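Local structure of glycoside hydrolase family 43 (Halothermothrix orenii, 4QQS) at residues 10-15 with 40-45; 182-187 with 219-224; 192-197 with 234-239; 275-278 with 283-286. The protein hydrolyses O-glycosidic bonds with alpha-L-arabinofuranosidase activity, on a five-bladed beta-propeller, and probably takes part in breaking down xylan. All blocks are in the same frame, centred on the assembly; numbering follows the deposited sequence.

Contact 1. Residues 10-15 with 40-45; sequences GGITGI and KVWESP
In the first blade of the five-bladed beta-propeller, Ile12 and Ile15 of the loop that leads into strand 16-23 come down on the indole of Trp42 in strand 38-44. The two backbones keep well apart, with Ile12 CA 9.2 Å from Trp42 CA, and side chains alone bridge the gap. Ile12 does most of the touching. Its CD1 sits over the five-membered ring, 3.8 Å from the centroid of that Trp42 ring and only 12° off its normal, a CH-pi contact over the face. The second branch of the same residue serves the other half of the indole: CG2 of Ile12 lies above the rim of the six-membered ring, 3.6 Å from Trp42 CZ2. Both branches can be used together because chi1 of -60° turns CG2 away from the backbone N, while the extended chi2 of 166° carries CD1 along the indole. CG1 of Ile12, between them, passes over the pyrrole side at 3.8 Å from Trp42 NE1. Ile15 adds a smaller patch at the far end of the ring, where its CG2 approaches Trp42 CH2 obliquely at 3.7 Å. The contact is wholly apolar and buried. Just beyond it the loop is fastened to the last blade: Gly14 and Ile15 both face Arg285, a G1 beta bulge. Around the isoleucines and Trp42 stand Leu29 of strand 26-32, Leu52 of strand 51-58 and Val287 of strand 285-295, so the packing lies between the first and last blades.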
loop_
_atom_site.group_PDB
_atom_site.type_symbol
_atom_site.label_atom_id
_atom_site.label_comp_id
_atom_site.label_asym_id
_atom_site.label_seq_id
_atom_site.Cartn_x
_atom_site.Cartn_y
_atom_site.Cartn_z
ATOM N N GLY A 10 -9.875 -2.188 -15.243
ATOM C CA GLY A 10 -10.853 -1.237 -14.760
ATOM C C GLY A 10 -10.754 0.145 -15.369
ATOM O O GLY A 10 -11.654 0.969 -15.174
ATOM N N GLY A 11 -9.653 0.429 -16.062
ATOM C CA GLY A 11 -9.459 1.731 -16.661
ATOM C C GLY A 11 -9.456 2.855 -15.647
ATOM O O GLY A 11 -9.915 3.963 -15.929
ATOM N N ILE A 12 -8.936 2.569 -14.462
ATOM C CA ILE A 12 -8.914 3.533 -13.385
ATOM C C ILE A 12 -7.610 4.310 -13.449
ATOM O O ILE A 12 -6.541 3.740 -13.263
ATOM C CB ILE A 12 -9.023 2.829 -12.028
ATOM C CG1 ILE A 12 -10.330 2.039 -11.935
ATOM C CG2 ILE A 12 -8.944 3.840 -10.899
ATOM C CD1 ILE A 12 -10.353 1.075 -10.784
ATOM N N THR A 13 -7.710 5.595 -13.755
ATOM C CA THR A 13 -6.549 6.454 -13.876
ATOM C C THR A 13 -6.686 7.624 -12.913
ATOM O O THR A 13 -7.697 7.776 -12.229
ATOM C CB THR A 13 -6.357 6.957 -15.316
ATOM O OG1 THR A 13 -7.407 7.879 -15.627
ATOM C CG2 THR A 13 -6.349 5.792 -16.319
ATOM N N GLY A 14 -5.633 8.427 -12.835
ATOM C CA GLY A 14 -5.595 9.546 -11.912
ATOM C C GLY A 14 -5.501 9.104 -10.463
ATOM O O GLY A 14 -5.947 9.825 -9.561
ATOM N N ILE A 15 -4.912 7.934 -10.234
ATOM C CA ILE A 15 -4.803 7.395 -8.895
ATOM C C ILE A 15 -3.366 7.071 -8.540
ATOM O O ILE A 15 -2.454 7.246 -9.352
ATOM C CB ILE A 15 -5.728 6.164 -8.700
ATOM C CG1 ILE A 15 -5.383 5.002 -9.636
ATOM C CG2 ILE A 15 -7.169 6.577 -8.908
ATOM C CD1 ILE A 15 -4.125 4.195 -9.333
ATOM N N LYS A 40 -11.620 7.736 -2.865
ATOM C CA LYS A 40 -12.592 6.976 -3.621
ATOM C C LYS A 40 -12.468 5.487 -3.338
ATOM O O LYS A 40 -11.407 4.973 -2.968
ATOM C CB LYS A 40 -12.396 7.224 -5.116
ATOM C CG LYS A 40 -12.771 8.629 -5.552
ATOM C CD LYS A 40 -12.440 8.902 -7.001
ATOM C CE LYS A 40 -13.066 10.211 -7.457
ATOM N NZ LYS A 40 -12.595 10.648 -8.794
ATOM N N VAL A 41 -13.588 4.805 -3.540
ATOM C CA VAL A 41 -13.681 3.355 -3.483
ATOM C C VAL A 41 -14.339 2.847 -4.766
ATOM O O VAL A 41 -15.276 3.461 -5.278
ATOM C CB VAL A 41 -14.432 2.872 -2.214
ATOM C CG1 VAL A 41 -15.846 3.437 -2.142
ATOM C CG2 VAL A 41 -14.415 1.350 -2.109
ATOM N N TRP A 42 -13.802 1.741 -5.279
ATOM C CA TRP A 42 -14.355 1.027 -6.417
ATOM C C TRP A 42 -14.673 -0.395 -5.959
ATOM O O TRP A 42 -13.996 -0.951 -5.086
ATOM C CB TRP A 42 -13.361 0.961 -7.575
ATOM C CG TRP A 42 -12.936 2.262 -8.194
ATOM C CD1 TRP A 42 -13.344 2.746 -9.402
ATOM C CD2 TRP A 42 -12.005 3.232 -7.674
ATOM N NE1 TRP A 42 -12.726 3.939 -9.672
ATOM C CE2 TRP A 42 -11.900 4.262 -8.633
ATOM C CE3 TRP A 42 -11.231 3.317 -6.510
ATOM C CZ2 TRP A 42 -11.072 5.366 -8.461
ATOM C CZ3 TRP A 42 -10.403 4.418 -6.352
ATOM C CH2 TRP A 42 -10.333 5.421 -7.318
ATOM N N GLU A 43 -15.684 -0.994 -6.575
ATOM C CA GLU A 43 -16.100 -2.342 -6.229
ATOM C C GLU A 43 -16.001 -3.268 -7.440
ATOM O O GLU A 43 -16.242 -2.847 -8.582
ATOM C CB GLU A 43 -17.532 -2.324 -5.700
ATOM C CG GLU A 43 -17.984 -3.651 -5.129
ATOM C CD GLU A 43 -19.430 -3.646 -4.682
ATOM O OE1 GLU A 43 -19.856 -2.662 -4.055
ATOM O OE2 GLU A 43 -20.139 -4.635 -4.959
ATOM N N SER A 44 -15.676 -4.539 -7.190
ATOM C CA SER A 44 -15.615 -5.562 -8.232
ATOM C C SER A 44 -16.015 -6.915 -7.668
ATOM O O SER A 44 -15.732 -7.216 -6.516
ATOM C CB SER A 44 -14.178 -5.669 -8.746
ATOM O OG SER A 44 -14.027 -6.724 -9.677
ATOM N N PRO A 45 -16.610 -7.779 -8.503
ATOM C CA PRO A 45 -16.858 -9.158 -8.074
ATOM C C PRO A 45 -15.705 -10.090 -8.439
ATOM O O PRO A 45 -15.686 -11.246 -8.000
ATOM C CB PRO A 45 -18.103 -9.540 -8.880
ATOM C CG PRO A 45 -17.930 -8.805 -10.156
ATOM C CD PRO A 45 -17.298 -7.474 -9.768
#

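Contact 2. Residues 182-187 with 219-224; sequences QDWEGI and DYSIGY
Trp184, on a short 3-10 turn, brings the six-membered end of its indole up to Ser221 and, obliquely, Gly223 of strand 221-227, in the fourth blade of the propeller. Its CB does not itself aim at the strand; a chi1 of 76° sets CG between the backbone N and the carbonyl carbon, and from there the ring swings across. On the pyrrole side Trp184 NE1 donates to Gln182 OE1 at 2.8 Å. The acceptor lies in the indole plane, although the nitrogen stands well above the plane of the Gln182 carbonyl, and this bond helps to set the rotation of the ring. Over one face rides CG of Glu185, whose OE1 takes a nearly straight hydrogen bond (174°) from Gln182 N, tying the carboxylate back to the start of the turn. Around the six-membered ring, CE3 and then CZ3 meet the serine hydroxyl edge-on, Trp184 CZ3 being 3.2 Å from Ser221 OG. Trp184 CH2 is 3.7 Å from Gly223 N. Trp184 CZ2 lies 3.9 Å from Gly223 CA. Tyr210, Ala212, Asn240 and Pro241 also pack against the indole. The hydroxyl at the ring's edge is held too, for Ser221 OG donates to Asp219 O at 2.7 Å.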
loop_
_atom_site.group_PDB
_atom_site.type_symbol
_atom_site.label_atom_id
_atom_site.label_comp_id
_atom_site.label_asym_id
_atom_site.label_seq_id
_atom_site.Cartn_x
_atom_site.Cartn_y
_atom_site.Cartn_z
ATOM N N GLN A 182 19.934 -1.727 -0.763
ATOM C CA GLN A 182 20.379 -2.540 -1.893
ATOM C C GLN A 182 20.637 -1.660 -3.107
ATOM O O GLN A 182 20.016 -0.610 -3.266
ATOM C CB GLN A 182 19.310 -3.586 -2.248
ATOM C CG GLN A 182 19.047 -4.606 -1.167
ATOM C CD GLN A 182 18.007 -5.620 -1.586
ATOM O OE1 GLN A 182 16.861 -5.275 -1.847
ATOM N NE2 GLN A 182 18.412 -6.868 -1.695
ATOM N N ASP A 183 21.522 -2.112 -3.984
ATOM C CA ASP A 183 21.896 -1.321 -5.146
ATOM C C ASP A 183 20.701 -0.895 -5.991
ATOM O O ASP A 183 20.690 0.222 -6.488
ATOM C CB ASP A 183 22.914 -2.064 -6.016
ATOM C CG ASP A 183 24.236 -2.167 -5.361
ATOM O OD1 ASP A 183 24.985 -1.174 -5.438
ATOM O OD2 ASP A 183 24.500 -3.227 -4.753
ATOM N N TRP A 184 19.713 -1.773 -6.169
ATOM C CA TRP A 184 18.572 -1.439 -7.031
ATOM C C TRP A 184 17.715 -0.294 -6.478
ATOM O O TRP A 184 16.878 0.228 -7.205
ATOM C CB TRP A 184 17.677 -2.675 -7.298
ATOM C CG TRP A 184 16.812 -3.047 -6.146
ATOM C CD1 TRP A 184 17.190 -3.783 -5.053
ATOM C CD2 TRP A 184 15.440 -2.689 -5.918
ATOM N NE1 TRP A 184 16.151 -3.904 -4.171
ATOM C CE2 TRP A 184 15.066 -3.241 -4.672
ATOM C CE3 TRP A 184 14.491 -1.949 -6.629
ATOM C CZ2 TRP A 184 13.783 -3.110 -4.153
ATOM C CZ3 TRP A 184 13.230 -1.806 -6.085
ATOM C CH2 TRP A 184 12.887 -2.386 -4.871
ATOM N N GLU A 185 17.933 0.077 -5.213
ATOM C CA GLU A 185 17.092 1.050 -4.509
ATOM C C GLU A 185 17.629 2.472 -4.561
ATOM O O GLU A 185 17.217 3.309 -3.765
ATOM C CB GLU A 185 16.939 0.650 -3.043
ATOM C CG GLU A 185 16.356 -0.726 -2.892
ATOM C CD GLU A 185 16.245 -1.177 -1.452
ATOM O OE1 GLU A 185 17.226 -1.198 -0.677
ATOM O OE2 GLU A 185 15.133 -1.515 -1.049
ATOM N N GLY A 186 18.547 2.762 -5.472
ATOM C CA GLY A 186 18.975 4.137 -5.675
ATOM C C GLY A 186 19.777 4.704 -4.526
ATOM O O GLY A 186 19.605 5.862 -4.137
ATOM N N ILE A 187 20.689 3.896 -4.012
ATOM C CA ILE A 187 21.418 4.247 -2.808
ATOM C C ILE A 187 22.546 5.255 -3.026
ATOM O O ILE A 187 23.215 5.622 -2.064
ATOM C CB ILE A 187 21.941 2.989 -2.094
ATOM C CG1 ILE A 187 22.765 2.112 -3.058
ATOM C CG2 ILE A 187 20.770 2.231 -1.487
ATOM C CD1 ILE A 187 23.533 0.994 -2.403
ATOM N N ASP A 219 11.661 3.729 -12.860
ATOM C CA ASP A 219 12.373 2.787 -12.012
ATOM C C ASP A 219 11.710 2.516 -10.663
ATOM O O ASP A 219 12.230 1.713 -9.892
ATOM C CB ASP A 219 13.816 3.237 -11.819
ATOM C CG ASP A 219 14.599 3.182 -13.112
ATOM O OD1 ASP A 219 14.474 2.171 -13.840
ATOM O OD2 ASP A 219 15.317 4.164 -13.402
ATOM N N TYR A 220 10.580 3.162 -10.377
ATOM C CA TYR A 220 9.780 2.756 -9.224
ATOM C C TYR A 220 9.509 1.265 -9.382
ATOM O O TYR A 220 9.173 0.804 -10.471
ATOM C CB TYR A 220 8.487 3.543 -9.157
ATOM C CG TYR A 220 7.822 3.618 -7.804
ATOM C CD1 TYR A 220 8.487 4.146 -6.713
ATOM C CD2 TYR A 220 6.508 3.219 -7.633
ATOM C CE1 TYR A 220 7.852 4.290 -5.483
ATOM C CE2 TYR A 220 5.860 3.355 -6.418
ATOM C CZ TYR A 220 6.528 3.900 -5.352
ATOM O OH TYR A 220 5.835 4.043 -4.167
ATOM N N SER A 221 9.703 0.495 -8.315
ATOM C CA SER A 221 9.606 -0.955 -8.420
ATOM C C SER A 221 9.441 -1.569 -7.040
ATOM O O SER A 221 9.649 -0.896 -6.017
ATOM C CB SER A 221 10.813 -1.529 -9.164
ATOM O OG SER A 221 12.013 -0.829 -8.875
ATOM N N ILE A 222 9.057 -2.839 -7.030
ATOM C CA ILE A 222 8.671 -3.555 -5.823
ATOM C C ILE A 222 9.667 -4.649 -5.494
ATOM O O ILE A 222 10.038 -5.453 -6.363
ATOM C CB ILE A 222 7.263 -4.170 -5.995
ATOM C CG1 ILE A 222 6.242 -3.042 -6.158
ATOM C CG2 ILE A 222 6.911 -5.082 -4.830
ATOM C CD1 ILE A 222 4.894 -3.486 -6.672
ATOM N N GLY A 223 10.084 -4.677 -4.228
ATOM C CA GLY A 223 10.893 -5.746 -3.685
ATOM C C GLY A 223 10.218 -6.343 -2.467
ATOM O O GLY A 223 9.133 -5.916 -2.071
ATOM N N TYR A 224 10.889 -7.300 -1.830
ATOM C CA TYR A 224 10.420 -7.769 -0.535
ATOM C C TYR A 224 11.557 -8.073 0.417
ATOM O O TYR A 224 12.723 -8.209 0.017
ATOM C CB TYR A 224 9.472 -8.978 -0.656
ATOM C CG TYR A 224 10.130 -10.303 -0.964
ATOM C CD1 TYR A 224 10.459 -11.193 0.037
ATOM C CD2 TYR A 224 10.405 -10.665 -2.272
ATOM C CE1 TYR A 224 11.033 -12.416 -0.259
ATOM C CE2 TYR A 224 10.969 -11.885 -2.576
ATOM C CZ TYR A 224 11.291 -12.750 -1.565
ATOM O OH TYR A 224 11.826 -13.974 -1.886
#

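Contact 3. Residues 192-197 with 234-239; sequences QWNEGP and WIKYSG
The backbones of 192-197 and 234-239 never pair: Asn194 CA and Lys236 CA, the nearest alpha carbons, are 11.5 Å apart. Residues 192-197 lie on strand 191-202, where the fourth blade begins, and Lys236 is on the short strand 235-236 at its other side, with strands 205-212 and 221-227 in between. One pair of side chains spans the blade. Lys236 is stretched out beyond CG, its last three torsions all within about 10° of 180°, and it touches Tyr210 on the way to meeting Asn194, which comes from the opposite direction. The ammonium donates to the amide oxygen, Lys236 NZ to Asn194 OD1 at 2.8 Å, lying in the carbonyl plane on a lone pair with a C=O...N angle of 130°. The other half of the amide is occupied as well: Asn194 ND2 donates to Trp193 O at 3.0 Å and to Glu185 OE2. With a donor facing OD1 and two acceptors facing ND2, the orientation of the amide is settled. Asn194 and Glu195 are successive residues of the strand and point to different sides; Glu195, the predicted proton donor, is hydrogen-bonded through OE2 to Tyr220 OH, while Asn194 faces the lysine within the blade. Lys236 NZ also forms a salt bridge with Glu185 OE1 and bonds to Gln179 O and Ser181 OG. Four oxygens thus bond to an ammonium with three N-H groups, so at least one N-H is probably shared; this setting would favour the charged form, and Glu185 links lysine and asparagine by using one carboxylate oxygen for each.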
loop_
_atom_site.group_PDB
_atom_site.type_symbol
_atom_site.label_atom_id
_atom_site.label_comp_id
_atom_site.label_asym_id
_atom_site.label_seq_id
_atom_site.Cartn_x
_atom_site.Cartn_y
_atom_site.Cartn_z
ATOM N N GLN A 192 16.016 9.027 -1.308
ATOM C CA GLN A 192 15.932 7.565 -1.362
ATOM C C GLN A 192 14.686 7.099 -0.638
ATOM O O GLN A 192 14.312 7.661 0.397
ATOM C CB GLN A 192 17.161 6.925 -0.711
ATOM C CG GLN A 192 18.475 7.351 -1.345
ATOM C CD GLN A 192 19.673 6.704 -0.720
ATOM O OE1 GLN A 192 19.560 5.679 -0.052
ATOM N NE2 GLN A 192 20.844 7.278 -0.979
ATOM N N TRP A 193 14.042 6.067 -1.175
ATOM C CA TRP A 193 12.778 5.592 -0.636
ATOM C C TRP A 193 12.699 4.094 -0.423
ATOM O O TRP A 193 13.020 3.315 -1.321
ATOM C CB TRP A 193 11.625 5.917 -1.595
ATOM C CG TRP A 193 11.393 7.350 -1.887
ATOM C CD1 TRP A 193 10.491 8.171 -1.305
ATOM C CD2 TRP A 193 12.061 8.132 -2.900
ATOM N NE1 TRP A 193 10.548 9.412 -1.894
ATOM C CE2 TRP A 193 11.514 9.415 -2.868
ATOM C CE3 TRP A 193 13.071 7.849 -3.835
ATOM C CZ2 TRP A 193 11.952 10.432 -3.725
ATOM C CZ3 TRP A 193 13.494 8.841 -4.685
ATOM C CH2 TRP A 193 12.944 10.118 -4.617
ATOM N N ASN A 194 12.194 3.713 0.750
ATOM C CA ASN A 194 11.470 2.454 0.920
ATOM C C ASN A 194 10.098 2.863 1.448
ATOM O O ASN A 194 10.004 3.511 2.505
ATOM C CB ASN A 194 12.110 1.501 1.938
ATOM C CG ASN A 194 13.347 0.732 1.452
ATOM O OD1 ASN A 194 13.925 -0.003 2.249
ATOM N ND2 ASN A 194 13.746 0.870 0.192
ATOM N N GLU A 195 9.044 2.507 0.720
ATOM C CA GLU A 195 7.711 2.938 1.115
ATOM C C GLU A 195 6.684 1.890 0.717
ATOM O O GLU A 195 7.018 0.830 0.205
ATOM C CB GLU A 195 7.395 4.341 0.575
ATOM C CG GLU A 195 7.334 4.405 -0.935
ATOM C CD GLU A 195 7.128 5.819 -1.498
ATOM O OE1 GLU A 195 7.058 6.799 -0.732
ATOM O OE2 GLU A 195 7.019 5.945 -2.737
ATOM N N GLY A 196 5.426 2.162 1.011
ATOM C CA GLY A 196 4.380 1.230 0.641
ATOM C C GLY A 196 4.497 -0.197 1.153
ATOM O O GLY A 196 4.289 -1.145 0.390
ATOM N N PRO A 197 4.757 -0.392 2.450
ATOM C CA PRO A 197 4.808 -1.768 2.969
ATOM C C PRO A 197 3.472 -2.501 2.870
ATOM O O PRO A 197 2.416 -1.901 3.084
ATOM C CB PRO A 197 5.190 -1.575 4.442
ATOM C CG PRO A 197 4.707 -0.189 4.777
ATOM C CD PRO A 197 4.950 0.612 3.512
ATOM N N TRP A 234 14.296 -7.849 9.474
ATOM C CA TRP A 234 13.811 -7.960 8.115
ATOM C C TRP A 234 14.982 -7.996 7.149
ATOM O O TRP A 234 15.767 -7.051 7.104
ATOM C CB TRP A 234 12.911 -6.760 7.807
ATOM C CG TRP A 234 11.565 -6.861 8.474
ATOM C CD1 TRP A 234 11.154 -6.309 9.662
ATOM C CD2 TRP A 234 10.453 -7.598 7.971
ATOM N NE1 TRP A 234 9.847 -6.670 9.913
ATOM C CE2 TRP A 234 9.397 -7.466 8.891
ATOM C CE3 TRP A 234 10.265 -8.393 6.843
ATOM C CZ2 TRP A 234 8.158 -8.071 8.682
ATOM C CZ3 TRP A 234 9.041 -9.007 6.646
ATOM C CH2 TRP A 234 8.005 -8.831 7.547
ATOM N N ILE A 235 15.095 -9.092 6.391
ATOM C CA ILE A 235 16.225 -9.332 5.498
ATOM C C ILE A 235 15.717 -9.309 4.059
ATOM O O ILE A 235 14.847 -10.097 3.676
ATOM C CB ILE A 235 16.914 -10.673 5.795
ATOM C CG1 ILE A 235 17.374 -10.759 7.267
ATOM C CG2 ILE A 235 18.072 -10.879 4.834
ATOM C CD1 ILE A 235 18.350 -9.678 7.711
ATOM N N LYS A 236 16.246 -8.392 3.262
ATOM C CA LYS A 236 15.771 -8.219 1.895
ATOM C C LYS A 236 16.152 -9.396 1.007
ATOM O O LYS A 236 17.217 -9.994 1.133
ATOM C CB LYS A 236 16.298 -6.917 1.304
ATOM C CG LYS A 236 15.580 -5.726 1.868
ATOM C CD LYS A 236 16.201 -4.396 1.499
ATOM C CE LYS A 236 15.379 -3.255 2.073
ATOM N NZ LYS A 236 15.955 -1.945 1.787
ATOM N N TYR A 237 15.261 -9.707 0.079
ATOM C CA TYR A 237 15.515 -10.708 -0.951
ATOM C C TYR A 237 16.655 -10.250 -1.862
ATOM O O TYR A 237 16.628 -9.150 -2.432
ATOM C CB TYR A 237 14.232 -10.940 -1.757
ATOM C CG TYR A 237 14.409 -11.861 -2.939
ATOM C CD1 TYR A 237 15.041 -13.084 -2.806
ATOM C CD2 TYR A 237 13.942 -11.495 -4.194
ATOM C CE1 TYR A 237 15.218 -13.917 -3.894
ATOM C CE2 TYR A 237 14.095 -12.337 -5.294
ATOM C CZ TYR A 237 14.734 -13.548 -5.136
ATOM O OH TYR A 237 14.918 -14.385 -6.209
ATOM N N SER A 238 17.643 -11.113 -2.049
ATOM C CA SER A 238 18.806 -10.760 -2.845
ATOM C C SER A 238 18.469 -10.487 -4.308
ATOM O O SER A 238 19.181 -9.741 -4.984
ATOM C CB SER A 238 19.834 -11.874 -2.766
ATOM O OG SER A 238 19.342 -13.034 -3.425
ATOM N N GLY A 239 17.384 -11.089 -4.799
ATOM C CA GLY A 239 16.974 -10.952 -6.182
ATOM C C GLY A 239 15.996 -9.827 -6.458
ATOM O O GLY A 239 15.419 -9.781 -7.537
#

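Contact 4. Residues 275-278 with 283-286; sequences HTYP and GDRT
Asp284 OD1 is gripped by two donors, the hydroxyl of Thr276 across the contact and the backbone N of Gly14. The bond from Thr276 OG1 to Asp284 OD1 measures 2.7 Å and arrives from above the carboxylate, 57° out of its plane. Asp284 CG stands anti to the backbone N (chi1 -174°), which carries the carboxylate over to the threonine. Its other oxygen lies at the edge of Tyr277, with Asp284 OD2 3.5 Å from Tyr277 CE2 and the ring nearly perpendicular to the carboxylate. The main chain of the same aspartate is used too: Thr276 N donates to Asp284 O at 2.9 Å, and a water that accepts from Tyr277 N donates a hydrogen bond to Asp284 O at 2.8 Å. Where the two strands begin to separate, His275 and Arg285 form an antiparallel non-hydrogen-bonded pair, their CA atoms 4.3 Å apart. The side chains run alongside one another, Arg285 CG packing obliquely on the ring at 3.8 Å from His275 ND1. This is the end of a beta-hairpin in the last blade, where strand 268-275 turns back into strand 285-295. The side chain of Arg285 lies about 4 Å from that of Asp17, the predicted proton acceptor, and Thr286 OG1 bonds to Ile12 O in the loop before strand 16-23, so the hairpin borders the first blade.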
loop_
_atom_site.group_PDB
_atom_site.type_symbol
_atom_site.label_atom_id
_atom_site.label_comp_id
_atom_site.label_asym_id
_atom_site.label_seq_id
_atom_site.Cartn_x
_atom_site.Cartn_y
_atom_site.Cartn_z
ATOM N N HIS A 275 2.461 3.900 -14.303
ATOM C CA HIS A 275 2.153 5.215 -14.849
ATOM C C HIS A 275 1.151 5.113 -15.978
ATOM O O HIS A 275 1.272 4.273 -16.870
ATOM C CB HIS A 275 3.404 5.904 -15.354
ATOM C CG HIS A 275 4.424 6.133 -14.291
ATOM N ND1 HIS A 275 4.247 6.954 -13.199
ATOM C CD2 HIS A 275 5.654 5.598 -14.170
ATOM C CE1 HIS A 275 5.341 6.909 -12.459
ATOM N NE2 HIS A 275 6.215 6.109 -13.040
ATOM N N THR A 276 0.163 5.991 -15.947
ATOM C CA THR A 276 -0.843 6.008 -16.999
ATOM C C THR A 276 -0.202 6.401 -18.335
ATOM O O THR A 276 -0.586 5.898 -19.394
ATOM C CB THR A 276 -1.999 6.959 -16.620
ATOM O OG1 THR A 276 -2.549 6.523 -15.372
ATOM C CG2 THR A 276 -3.091 6.980 -17.685
ATOM N N TYR A 277 0.775 7.299 -18.267
ATOM C CA TYR A 277 1.474 7.790 -19.446
ATOM C C TYR A 277 2.970 7.535 -19.271
ATOM O O TYR A 277 3.696 8.366 -18.730
ATOM C CB TYR A 277 1.181 9.275 -19.665
ATOM C CG TYR A 277 -0.291 9.554 -19.871
ATOM C CD1 TYR A 277 -0.923 9.209 -21.057
ATOM C CD2 TYR A 277 -1.053 10.140 -18.873
ATOM C CE1 TYR A 277 -2.277 9.461 -21.252
ATOM C CE2 TYR A 277 -2.404 10.402 -19.058
ATOM C CZ TYR A 277 -3.012 10.051 -20.245
ATOM O OH TYR A 277 -4.357 10.309 -20.425
ATOM N N PRO A 278 3.440 6.377 -19.752
ATOM C CA PRO A 278 4.848 6.023 -19.566
ATOM C C PRO A 278 5.806 6.967 -20.271
ATOM O O PRO A 278 6.957 7.017 -19.876
ATOM C CB PRO A 278 4.944 4.611 -20.160
ATOM C CG PRO A 278 3.752 4.478 -21.035
ATOM C CD PRO A 278 2.689 5.279 -20.368
ATOM N N GLY A 283 2.313 11.625 -11.247
ATOM C CA GLY A 283 1.315 11.157 -10.305
ATOM C C GLY A 283 0.075 10.491 -10.883
ATOM O O GLY A 283 -0.701 9.886 -10.145
ATOM N N ASP A 284 -0.118 10.577 -12.193
ATOM C CA ASP A 284 -1.253 9.913 -12.816
ATOM C C ASP A 284 -0.894 8.451 -13.034
ATOM O O ASP A 284 -0.135 8.122 -13.952
ATOM C CB ASP A 284 -1.604 10.577 -14.144
ATOM C CG ASP A 284 -2.872 10.014 -14.770
ATOM O OD1 ASP A 284 -3.324 8.929 -14.368
ATOM O OD2 ASP A 284 -3.409 10.644 -15.707
ATOM N N ARG A 285 -1.400 7.587 -12.158
ATOM C CA ARG A 285 -1.153 6.155 -12.255
ATOM C C ARG A 285 -2.474 5.404 -12.416
ATOM O O ARG A 285 -3.564 5.974 -12.284
ATOM C CB ARG A 285 -0.329 5.665 -11.070
ATOM C CG ARG A 285 1.098 6.234 -11.156
ATOM C CD ARG A 285 1.714 6.669 -9.884
ATOM N NE ARG A 285 0.892 7.559 -9.076
ATOM C CZ ARG A 285 1.179 7.757 -7.809
ATOM N NH1 ARG A 285 2.244 7.158 -7.302
ATOM N NH2 ARG A 285 0.428 8.526 -7.051
ATOM N N THR A 286 -2.349 4.122 -12.730
ATOM C CA THR A 286 -3.470 3.282 -13.088
ATOM C C THR A 286 -3.304 1.907 -12.430
ATOM O O THR A 286 -2.206 1.523 -12.052
ATOM C CB THR A 286 -3.608 3.209 -14.622
ATOM O OG1 THR A 286 -4.837 2.579 -14.991
ATOM C CG2 THR A 286 -2.454 2.471 -15.243
HETATM O O HOH W 1 1.755 8.853 -15.886
#

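From the N terminus, contact 1 comes first, closing the stretch that runs from the entry loop through two strands of the first blade. Contacts 2 and 3 follow in series with it and cross each other, their segments alternating as 182-187, 192-197, 219-224 and 234-239; both are made on the fourth blade, contact 2 with the loop that leads into it, and they touch, their centres 7 Å apart. Contact 4 opens last and closes the short hairpin loop of the final blade. It touches contact 1 directly, joining the loop that enters the first blade to the hairpin of the last, whereas contacts 1 and 3 lie on opposite sides of the chain's centre.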